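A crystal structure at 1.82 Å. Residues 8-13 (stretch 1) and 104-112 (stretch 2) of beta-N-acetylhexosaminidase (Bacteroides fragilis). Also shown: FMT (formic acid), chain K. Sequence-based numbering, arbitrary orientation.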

# COMPACT_ATOMS: atom_id res chain seq x y z
N GLY A 8 24.48 12.93 2.23
CA GLY A 8 25.68 12.41 1.60
C GLY A 8 25.63 12.68 0.11
O GLY A 8 25.95 13.77 -0.35
N GLN A 9 25.22 11.66 -0.64
CA GLN A 9 24.99 11.83 -2.06
C GLN A 9 23.53 12.22 -2.32
O GLN A 9 23.23 13.39 -2.53
N ILE A 10 22.63 11.25 -2.30
CA ILE A 10 21.26 11.50 -2.73
C ILE A 10 20.22 10.82 -1.85
O ILE A 10 20.49 9.84 -1.15
N ILE A 11 19.00 11.35 -1.92
CA ILE A 11 17.87 10.79 -1.20
C ILE A 11 16.80 10.39 -2.21
O ILE A 11 16.49 11.18 -3.11
N MSE A 12 16.26 9.18 -2.08
CA MSE A 12 15.13 8.74 -2.91
C MSE A 12 13.93 8.39 -2.04
O MSE A 12 14.08 7.73 -1.01
N PRO A 13 12.73 8.84 -2.44
CA PRO A 13 12.42 9.68 -3.60
C PRO A 13 13.00 11.09 -3.44
O PRO A 13 13.30 11.52 -2.32
N GLN A 104 13.56 9.15 7.43
CA GLN A 104 13.91 8.36 6.25
C GLN A 104 14.95 9.11 5.40
O GLN A 104 15.85 8.50 4.83
N SER A 105 14.83 10.43 5.30
CA SER A 105 15.84 11.19 4.57
C SER A 105 17.20 11.18 5.28
O SER A 105 18.24 11.06 4.62
N LEU A 106 17.21 11.32 6.60
CA LEU A 106 18.46 11.28 7.36
C LEU A 106 19.17 9.94 7.16
O LEU A 106 20.40 9.89 7.08
N ARG A 107 18.40 8.86 7.09
CA ARG A 107 18.98 7.53 6.84
C ARG A 107 19.83 7.52 5.58
O ARG A 107 20.92 6.94 5.57
N GLN A 108 19.31 8.13 4.52
CA GLN A 108 20.00 8.16 3.24
C GLN A 108 21.03 9.27 3.13
O GLN A 108 21.92 9.21 2.28
N TRP A 109 20.92 10.29 3.98
CA TRP A 109 21.82 11.43 3.90
C TRP A 109 23.14 11.16 4.63
O TRP A 109 24.17 11.73 4.30
N ASN A 110 23.09 10.27 5.63
CA ASN A 110 24.31 9.82 6.31
C ASN A 110 25.30 9.26 5.28
O ASN A 110 24.92 8.43 4.45
N THR A 111 26.55 9.71 5.32
CA THR A 111 27.52 9.28 4.31
C THR A 111 27.90 7.80 4.46
O THR A 111 28.21 7.12 3.48
N GLY A 112 27.90 7.32 5.70
CA GLY A 112 28.34 5.96 5.98
C GLY A 112 29.84 5.80 5.78
O GLY A 112 30.34 4.69 5.63

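What do the helical residues before Gln108 offer to stretch 1, which has no regular structure? Little before Ser105: Gln104 makes no contact and instead accepts a hydrogen bond at OE1 from Arg107 NH1 (2.9 Å), a pairing within stretch 2. Ser105, an m rotamer set sideways, brings OG to 3.7 Å from Ile11 CG2. Leu106 points away, and Arg107 is out of reach.

Which side chain ties the two backbones together? Gln108 points toward stretch 1, and its m, t rotamer extends the amide to the main chain of Met12, a selenomethionine here. Met12 N donates to Gln108 OE1 at 2.7 Å, nearly straight at 169°, while Gln108 NE2 donates to Met12 O at 3.0 Å. One amide thus satisfies both polar backbone atoms of a residue that lies in no regular strand. The Met12 side chain (m, t, p) points away overall, although its CB lies 4.0 Å from Gln108 OE1. Water 1 adds a bridge, accepting from Gln9 N (2.9 Å) and donating to Gln108 O (3.2 Å).

What does Trp109 pack against in stretch 1? Its chi1 is t, and although CA-to-CB points sideways, the indole comes nearer to stretch 1. Ile11, buried in its m, t rotamer, places CD1 3.7 Å from Trp109 CE3, an apolar contact oblique to the ring. Its backbone has a partner of its own: Ile11 N donates to O2 of the formic acid at 2.9 Å, a molecule probably from the crystallisation liquor.

What closes the contact at the end of the helix and just after it? Poorly ordered Gly8 donates from N to Trp109 O at a very short 2.4 Å. An ideal CB on Gly8 would sit tightly, 3.1 Å from Trp109 O. Asn110 points away, whereas Thr111, a p rotamer, sets CG2 4.1 Å from Gly8 CA.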

# COMPACT_ATOMS: atom_id res chain seq x y z
CB GLN A 9 25.37 10.55 -2.83
CG GLN A 9 24.88 9.25 -2.18
CD GLN A 9 24.84 8.10 -3.16
OE1 GLN A 9 24.06 7.17 -3.00
NE2 GLN A 9 25.70 8.16 -4.17
CB ILE A 10 21.01 11.03 -4.19
CG1 ILE A 10 20.90 9.52 -4.26
CG2 ILE A 10 22.10 11.54 -5.15
CD1 ILE A 10 20.12 9.08 -5.45
CB ILE A 11 17.26 11.82 -0.22
CG1 ILE A 11 18.22 12.13 0.93
CG2 ILE A 11 15.95 11.30 0.33
CD1 ILE A 11 17.92 13.47 1.65
CB MSE A 12 15.50 7.53 -3.78
CG MSE A 12 16.70 7.79 -4.66
SE MSE A 12 16.98 6.37 -5.95
CE MSE A 12 15.55 6.84 -7.18
CB PRO A 13 10.88 9.71 -3.63
CG PRO A 13 10.45 9.31 -2.24
CD PRO A 13 11.53 8.43 -1.68
CB GLN A 104 12.67 8.05 5.40
CG GLN A 104 11.63 7.16 6.09
CD GLN A 104 12.14 5.75 6.36
OE1 GLN A 104 13.28 5.40 6.05
NE2 GLN A 104 11.27 4.93 6.94
CB SER A 105 15.37 12.63 4.31
OG SER A 105 14.31 12.63 3.36
CB LEU A 106 18.22 11.54 8.85
CG LEU A 106 17.90 12.98 9.26
CD1 LEU A 106 17.49 13.04 10.73
CD2 LEU A 106 19.09 13.89 9.00
CB ARG A 107 17.87 6.50 6.62
CG ARG A 107 17.20 5.98 7.85
CD ARG A 107 16.13 4.97 7.43
NE ARG A 107 16.67 3.67 7.04
CZ ARG A 107 15.93 2.68 6.54
NH1 ARG A 107 14.63 2.87 6.35
NH2 ARG A 107 16.48 1.51 6.23
CB GLN A 108 18.98 8.28 2.10
CG GLN A 108 18.13 7.04 1.96
CD GLN A 108 17.21 7.08 0.76
OE1 GLN A 108 17.58 7.56 -0.31
NE2 GLN A 108 16.00 6.56 0.93
CB TRP A 109 21.12 12.69 4.44
CG TRP A 109 21.85 13.96 4.11
CD1 TRP A 109 22.50 14.79 4.99
CD2 TRP A 109 21.99 14.55 2.82
NE1 TRP A 109 23.05 15.85 4.31
CE2 TRP A 109 22.75 15.72 2.97
CE3 TRP A 109 21.55 14.19 1.53
CZ2 TRP A 109 23.08 16.55 1.88
CZ3 TRP A 109 21.88 15.01 0.46
CH2 TRP A 109 22.64 16.18 0.64
CB ASN A 110 23.92 8.74 7.32
CG ASN A 110 25.12 8.09 7.99
OD1 ASN A 110 26.15 8.73 8.20
ND2 ASN A 110 25.00 6.80 8.30
CB THR A 111 28.81 10.10 4.34
OG1 THR A 111 29.63 9.67 5.44
CG2 THR A 111 28.52 11.58 4.46
C FMT K . 18.51 13.42 -4.47
O1 FMT K . 18.35 14.08 -5.50
O2 FMT K . 18.97 13.86 -3.41
O HOH W 1 24.88 9.30 1.04